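Local structure of O-ureido-L-serine synthase (Streptomyces lavendulae, 3X44) at residues S41-L46 with G72-A77; T96-R101 with Q218-A223. The protein catalyses the pyridoxal-phosphate-dependent addition of hydroxyurea to O-acetyl-L-serine, giving O-ureido-L-serine on the way to the antibiotic D-cycloserine. The protein carries 1 engineered substitution. All blocks are in the same frame, centred on the assembly; numbering follows the deposited sequence.

Interaction 1 of 2, residues S41-L46 with G72-A77; sequences SVADRL and GNVGIA. Engineered in segment 41-46: Ala43 (natural residue Lys). With PUS ((E)-O-(carbamoylamino)-N-({3-hydroxy-2-methyl-5-[(phosphonooxy)methyl]pyridin-4-yl}methylidene)-L-serine), chain C.
The cofactor-attachment site of this type II PLP enzyme sits where Ala43, as the chain enters helix 43-56, packs on Asn73 and Val74 in the first turn of another helix. Ala43 is engineered; the natural residue there is the lysine that carries pyridoxal phosphate. Ala43 CB lies 3.3 Å from Asn73 O and also packs on the methyls Val74 CG2 and Ala77 CB. Before it, Ser41 OG accepts from Ala43 N at 3.1 Å, a capping bond, with the hydroxyl between the backbone N and the carbonyl carbon (chi1 88°). The same OG rests against the side-chain carbons of Asn73, 3.3 Å from CG, with no hydrogen bond between the two residues.

Asn73 turns its amide to the ligand, the external aldimine of PLP with O-ureido-L-serine: ND2 donates to the cofactor oxygen O3 at 2.8 Å. ND2 is also bonded to Asp292, and OD1 to Arg296, which fixes the turn of the amide. In this fold the loop after strand 65-70 and the N-terminus of helix 73-85 receive the substrate carboxylate. Val74 N gives a nearly straight bond (165°) to ligand O, 2.8 Å away; Thr70, Ser71 and Gln142 are among the other residues hydrogen-bonded to the ligand. Val74 CG2, anti to the carbonyl carbon, lies 3.3 Å from the carboxylate carbon, ligand C. Leu46 CD2 meets both Val74 methyls at 4.2 Å, the side chains crossing at about a right angle. Asp44 starts out away from helix 73-85, but its OD2 comes back against Ala77 CB, while OD1 accepts from Gly39 N.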
loop_
_atom_site.group_PDB
_atom_site.type_symbol
_atom_site.label_atom_id
_atom_site.label_comp_id
_atom_site.label_asym_id
_atom_site.label_seq_id
_atom_site.Cartn_x
_atom_site.Cartn_y
_atom_site.Cartn_z
ATOM N N SER A 41 14.634 -6.243 11.161
ATOM C CA SER A 41 15.608 -6.734 10.197
ATOM C C SER A 41 15.038 -7.757 9.223
ATOM O O SER A 41 13.933 -8.270 9.401
ATOM C CB SER A 41 16.806 -7.351 10.927
ATOM O OG SER A 41 16.582 -8.728 11.191
ATOM N N VAL A 42 15.830 -8.053 8.201
ATOM C CA VAL A 42 15.469 -9.003 7.160
ATOM C C VAL A 42 15.228 -10.416 7.715
ATOM O O VAL A 42 14.568 -11.238 7.081
ATOM C CB VAL A 42 16.588 -9.048 6.090
ATOM C CG1 VAL A 42 17.850 -9.588 6.704
ATOM C CG2 VAL A 42 16.158 -9.877 4.885
ATOM N N ALA A 43 15.752 -10.689 8.906
ATOM C CA ALA A 43 15.609 -12.004 9.528
ATOM C C ALA A 43 14.152 -12.412 9.709
ATOM O O ALA A 43 13.836 -13.595 9.802
ATOM C CB ALA A 43 16.332 -12.020 10.879
ATOM N N ASP A 44 13.267 -11.423 9.764
ATOM C CA ASP A 44 11.844 -11.679 9.937
ATOM C C ASP A 44 11.274 -12.562 8.821
ATOM O O ASP A 44 10.370 -13.370 9.053
ATOM C CB ASP A 44 11.074 -10.361 9.947
ATOM C CG ASP A 44 11.138 -9.642 11.281
ATOM O OD1 ASP A 44 10.297 -8.746 11.481
ATOM O OD2 ASP A 44 12.009 -9.948 12.120
ATOM N N ARG A 45 11.795 -12.393 7.607
ATOM C CA ARG A 45 11.314 -13.164 6.466
ATOM C C ARG A 45 11.617 -14.651 6.613
ATOM O O ARG A 45 10.790 -15.500 6.289
ATOM C CB ARG A 45 11.935 -12.636 5.172
ATOM C CG ARG A 45 11.558 -11.196 4.834
ATOM C CD ARG A 45 12.453 -10.650 3.729
ATOM N NE ARG A 45 12.262 -9.220 3.500
ATOM C CZ ARG A 45 11.408 -8.713 2.614
ATOM N NH1 ARG A 45 10.663 -9.522 1.872
ATOM N NH2 ARG A 45 11.305 -7.394 2.468
ATOM N N LEU A 46 12.811 -14.955 7.101
ATOM C CA LEU A 46 13.231 -16.329 7.296
ATOM C C LEU A 46 12.467 -16.956 8.463
ATOM O O LEU A 46 11.950 -18.066 8.349
ATOM C CB LEU A 46 14.735 -16.365 7.573
ATOM C CG LEU A 46 15.427 -17.689 7.900
ATOM C CD1 LEU A 46 16.906 -17.564 7.567
ATOM C CD2 LEU A 46 15.250 -18.027 9.372
ATOM N N GLY A 72 22.351 -13.378 15.782
ATOM C CA GLY A 72 21.522 -12.390 16.459
ATOM C C GLY A 72 20.137 -12.126 15.885
ATOM O O GLY A 72 19.129 -12.436 16.511
ATOM N N ASN A 73 20.081 -11.557 14.687
ATOM C CA ASN A 73 18.807 -11.222 14.056
ATOM C C ASN A 73 17.846 -12.392 13.896
ATOM O O ASN A 73 16.650 -12.259 14.153
ATOM C CB ASN A 73 19.051 -10.543 12.702
ATOM C CG ASN A 73 19.451 -9.076 12.848
ATOM O OD1 ASN A 73 19.025 -8.402 13.785
ATOM N ND2 ASN A 73 20.269 -8.581 11.920
ATOM N N VAL A 74 18.339 -13.549 13.485
ATOM C CA VAL A 74 17.413 -14.662 13.344
ATOM C C VAL A 74 16.865 -15.037 14.720
ATOM O O VAL A 74 15.694 -15.381 14.855
ATOM C CB VAL A 74 18.084 -15.866 12.662
ATOM C CG1 VAL A 74 17.293 -17.134 12.926
ATOM C CG2 VAL A 74 18.145 -15.607 11.162
ATOM N N GLY A 75 17.710 -14.948 15.742
ATOM C CA GLY A 75 17.263 -15.245 17.093
ATOM C C GLY A 75 16.174 -14.267 17.515
ATOM O O GLY A 75 15.170 -14.657 18.107
ATOM N N ILE A 76 16.370 -12.989 17.205
ATOM C CA ILE A 76 15.394 -11.963 17.545
ATOM C C ILE A 76 14.060 -12.233 16.842
ATOM O O ILE A 76 12.998 -12.213 17.468
ATOM C CB ILE A 76 15.908 -10.557 17.143
ATOM C CG1 ILE A 76 17.056 -10.146 18.061
ATOM C CG2 ILE A 76 14.792 -9.534 17.245
ATOM C CD1 ILE A 76 17.855 -8.951 17.553
ATOM N N ALA A 77 14.128 -12.499 15.543
ATOM C CA ALA A 77 12.941 -12.765 14.743
ATOM C C ALA A 77 12.208 -14.042 15.168
ATOM O O ALA A 77 10.997 -14.028 15.374
ATOM C CB ALA A 77 13.322 -12.840 13.268
HETATM N N PUS C . 21.746 -13.168 9.978
HETATM C CA PUS C . 21.485 -14.618 10.346
HETATM C CB PUS C . 22.691 -15.541 9.947
HETATM O OG PUS C . 23.938 -15.085 10.641
HETATM N ND PUS C . 24.815 -16.199 10.923
HETATM C CE PUS C . 26.081 -16.189 10.451
HETATM N NZ2 PUS C . 26.414 -15.385 9.424
HETATM O OZ1 PUS C . 26.905 -16.893 10.941
HETATM C C PUS C . 21.248 -14.707 11.869
HETATM O O PUS C . 20.906 -13.727 12.469
HETATM O OT PUS C . 21.403 -15.754 12.451
HETATM C C2 PUS C . 22.698 -8.957 8.909
HETATM C C3 PUS C . 22.248 -10.304 9.305
HETATM C C4 PUS C . 22.287 -11.385 8.313
HETATM C C5 PUS C . 22.746 -11.079 6.952
HETATM C C6 PUS C . 23.164 -9.702 6.650
HETATM C C2A PUS C . 22.712 -7.836 9.909
HETATM C C4A PUS C . 22.019 -12.820 8.710
HETATM C C5A PUS C . 22.802 -12.149 5.873
HETATM N N1 PUS C . 23.129 -8.723 7.619
HETATM O O3 PUS C . 21.753 -10.517 10.539
HETATM O O1P PUS C . 21.373 -14.843 5.928
HETATM O O2P PUS C . 20.113 -13.994 4.117
HETATM O O3P PUS C . 22.480 -14.132 3.945
HETATM O O4P PUS C . 21.453 -12.491 5.411
HETATM P P PUS C . 21.360 -13.871 4.851
#

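Interaction 2 of 2, residues T96-R101 with Q218-A223; sequences TYSVER and QIQGLA. With PUS ((E)-O-(carbamoylamino)-N-({3-hydroxy-2-methyl-5-[(phosphonooxy)methyl]pyridin-4-yl}methylidene)-L-serine), chain C.
Gln220 reaches across to the 96-101 segment, bringing one amide oxygen to the edge of the Tyr97 ring and over a face of the Arg101 guanidinium, in directions about a right angle apart. Its CG is anti to the carbonyl carbon (chi1 -46°) and the chain runs on extended, which carries OE1 to Ser98 N. That bond, 3.1 Å long and nearly straight, falls on a lone pair in the carbonyl plane. The same oxygen is 3.3 Å from Tyr97 CD2, with ring and amide planes 63° apart, and 3.4 Å from Arg101 CZ, offset toward the rim. The positive charge of Arg101 probably polarises the carbonyl, although no hydrogen bond joins them. NH1 donates to Ser98 OG close to the guanidinium plane, a hydroxyl also hydrogen-bonded to Arg296 O, while NE and NH2 are bonded to Ser71 O and Tyr297 OH.

Two waters bridge the segments. One accepts from Gln220 NE2 at 2.7 Å and donates to Thr96 O; the other joins Tyr97 OH to Gly221 N and Leu222 O. Gly221 stands in the type II turn Ile219-Leu222, and its O accepts from the ligand's ureido nitrogen NZ2 at 2.9 Å. Leu222 CD2 touches the pyridine ring at C6. The turn belongs to the long loop between helix 208-211 and strand 238-242, backed by helix 264-278 and strand 197-203, and Gln220 extends from it to the start of helix 99-107.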
loop_
_atom_site.group_PDB
_atom_site.type_symbol
_atom_site.label_atom_id
_atom_site.label_comp_id
_atom_site.label_asym_id
_atom_site.label_seq_id
_atom_site.Cartn_x
_atom_site.Cartn_y
_atom_site.Cartn_z
ATOM N N THR A 96 30.292 -13.030 21.448
ATOM C CA THR A 96 30.840 -11.760 20.985
ATOM C C THR A 96 29.866 -10.854 20.237
ATOM O O THR A 96 30.177 -9.688 19.988
ATOM C CB THR A 96 32.088 -11.983 20.103
ATOM O OG1 THR A 96 31.823 -13.007 19.138
ATOM C CG2 THR A 96 33.275 -12.402 20.970
ATOM N N TYR A 97 28.695 -11.379 19.879
ATOM C CA TYR A 97 27.692 -10.576 19.174
ATOM C C TYR A 97 27.146 -9.526 20.151
ATOM O O TYR A 97 27.172 -9.736 21.358
ATOM C CB TYR A 97 26.584 -11.486 18.624
ATOM C CG TYR A 97 27.070 -12.277 17.427
ATOM C CD1 TYR A 97 27.364 -13.635 17.536
ATOM C CD2 TYR A 97 27.325 -11.639 16.210
ATOM C CE1 TYR A 97 27.911 -14.338 16.456
ATOM C CE2 TYR A 97 27.869 -12.336 15.134
ATOM C CZ TYR A 97 28.161 -13.681 15.268
ATOM O OH TYR A 97 28.713 -14.363 14.212
ATOM N N SER A 98 26.659 -8.403 19.633
ATOM C CA SER A 98 26.192 -7.313 20.493
ATOM C C SER A 98 25.165 -7.699 21.552
ATOM O O SER A 98 24.284 -8.525 21.313
ATOM C CB SER A 98 25.660 -6.152 19.641
ATOM O OG SER A 98 24.331 -6.376 19.222
ATOM N N VAL A 99 25.288 -7.083 22.725
ATOM C CA VAL A 99 24.393 -7.365 23.837
ATOM C C VAL A 99 22.950 -7.010 23.503
ATOM O O VAL A 99 22.023 -7.628 24.032
ATOM C CB VAL A 99 24.853 -6.638 25.137
ATOM C CG1 VAL A 99 24.838 -5.116 24.945
ATOM C CG2 VAL A 99 23.958 -7.045 26.300
ATOM N N GLU A 100 22.763 -6.037 22.610
ATOM C CA GLU A 100 21.422 -5.637 22.189
ATOM C C GLU A 100 20.686 -6.875 21.670
ATOM O O GLU A 100 19.482 -7.033 21.877
ATOM C CB GLU A 100 21.496 -4.576 21.082
ATOM C CG GLU A 100 21.842 -3.167 21.583
ATOM C CD GLU A 100 23.327 -2.850 21.439
ATOM O OE1 GLU A 100 24.130 -3.803 21.385
ATOM O OE2 GLU A 100 23.693 -1.653 21.383
ATOM N N ARG A 101 21.427 -7.743 20.987
ATOM C CA ARG A 101 20.867 -8.980 20.453
ATOM C C ARG A 101 20.402 -9.871 21.607
ATOM O O ARG A 101 19.311 -10.439 21.559
ATOM C CB ARG A 101 21.916 -9.723 19.631
ATOM C CG ARG A 101 22.135 -9.177 18.233
ATOM C CD ARG A 101 23.538 -9.516 17.740
ATOM N NE ARG A 101 23.606 -9.473 16.284
ATOM C CZ ARG A 101 23.745 -8.355 15.579
ATOM N NH1 ARG A 101 23.835 -7.183 16.199
ATOM N NH2 ARG A 101 23.767 -8.406 14.255
ATOM N N GLN A 218 33.937 -8.149 12.574
ATOM C CA GLN A 218 32.965 -7.211 13.117
ATOM C C GLN A 218 31.717 -6.912 12.293
ATOM O O GLN A 218 30.881 -6.113 12.714
ATOM C CB GLN A 218 33.677 -5.906 13.461
ATOM C CG GLN A 218 34.886 -6.130 14.346
ATOM C CD GLN A 218 35.311 -4.886 15.083
ATOM O OE1 GLN A 218 34.685 -4.487 16.066
ATOM N NE2 GLN A 218 36.384 -4.263 14.613
ATOM N N ILE A 219 31.572 -7.530 11.127
ATOM C CA ILE A 219 30.370 -7.259 10.344
ATOM C C ILE A 219 29.305 -8.284 10.716
ATOM O O ILE A 219 28.933 -9.151 9.926
ATOM C CB ILE A 219 30.640 -7.269 8.824
ATOM C CG1 ILE A 219 31.862 -6.406 8.503
ATOM C CG2 ILE A 219 29.452 -6.679 8.101
ATOM C CD1 ILE A 219 32.226 -6.358 7.030
ATOM N N GLN A 220 28.824 -8.146 11.949
ATOM C CA GLN A 220 27.823 -9.027 12.536
ATOM C C GLN A 220 26.714 -9.449 11.586
ATOM O O GLN A 220 26.050 -8.616 10.969
ATOM C CB GLN A 220 27.233 -8.364 13.791
ATOM C CG GLN A 220 28.296 -7.766 14.709
ATOM C CD GLN A 220 27.897 -7.746 16.180
ATOM O OE1 GLN A 220 26.950 -8.412 16.593
ATOM N NE2 GLN A 220 28.624 -6.973 16.976
ATOM N N GLY A 221 26.524 -10.760 11.473
ATOM C CA GLY A 221 25.483 -11.274 10.610
ATOM C C GLY A 221 26.035 -11.936 9.362
ATOM O O GLY A 221 25.386 -12.798 8.771
ATOM N N LEU A 222 27.240 -11.544 8.966
ATOM C CA LEU A 222 27.854 -12.106 7.769
ATOM C C LEU A 222 28.903 -13.173 8.021
ATOM O O LEU A 222 29.391 -13.365 9.143
ATOM C CB LEU A 222 28.534 -11.011 6.940
ATOM C CG LEU A 222 27.772 -9.725 6.629
ATOM C CD1 LEU A 222 28.643 -8.822 5.770
ATOM C CD2 LEU A 222 26.481 -10.063 5.908
ATOM N N ALA A 223 29.230 -13.849 6.926
ATOM C CA ALA A 223 30.263 -14.859 6.851
ATOM C C ALA A 223 30.445 -15.894 7.952
ATOM O O ALA A 223 31.291 -15.735 8.836
ATOM C CB ALA A 223 31.593 -14.165 6.594
HETATM N N PUS C . 21.746 -13.168 9.978
HETATM C CA PUS C . 21.485 -14.618 10.346
HETATM C CB PUS C . 22.691 -15.541 9.947
HETATM O OG PUS C . 23.938 -15.085 10.641
HETATM N ND PUS C . 24.815 -16.199 10.923
HETATM C CE PUS C . 26.081 -16.189 10.451
HETATM N NZ2 PUS C . 26.414 -15.385 9.424
HETATM O OZ1 PUS C . 26.905 -16.893 10.941
HETATM C C PUS C . 21.248 -14.707 11.869
HETATM O O PUS C . 20.906 -13.727 12.469
HETATM O OT PUS C . 21.403 -15.754 12.451
HETATM C C2 PUS C . 22.698 -8.957 8.909
HETATM C C3 PUS C . 22.248 -10.304 9.305
HETATM C C4 PUS C . 22.287 -11.385 8.313
HETATM C C5 PUS C . 22.746 -11.079 6.952
HETATM C C6 PUS C . 23.164 -9.702 6.650
HETATM C C2A PUS C . 22.712 -7.836 9.909
HETATM C C4A PUS C . 22.019 -12.820 8.710
HETATM C C5A PUS C . 22.802 -12.149 5.873
HETATM N N1 PUS C . 23.129 -8.723 7.619
HETATM O O3 PUS C . 21.753 -10.517 10.539
HETATM O O1P PUS C . 21.373 -14.843 5.928
HETATM O O2P PUS C . 20.113 -13.994 4.117
HETATM O O3P PUS C . 22.480 -14.132 3.945
HETATM O O4P PUS C . 21.453 -12.491 5.411
HETATM P P PUS C . 21.360 -13.871 4.851
HETATM O O HOH W 1 29.443 -6.903 19.540
HETATM O O HOH W 2 28.392 -12.923 11.855
#

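Interaction 1 is wholly buried, whereas interaction 2 is partly buried, with Thr96 exposed at its margin. The first joins the starts of helices 43-56 and 73-85 through close packing of small side chains, methyls against methyls and oxygens, without a hydrogen bond between its segments. The second brings a loop up to the start of helix 99-107 through one glutamine amide, and water bridges complete it. Both reach the same ligand: 72-77 grips the carboxylate and O3, while 218-223 meets the pyridine ring and the ureido end. They also touch directly, Gly72 CA lying 3.6 Å from Arg101 NE, and Ile76 packs against the backbone of Arg101, tying helix 73-85 to helix 99-107.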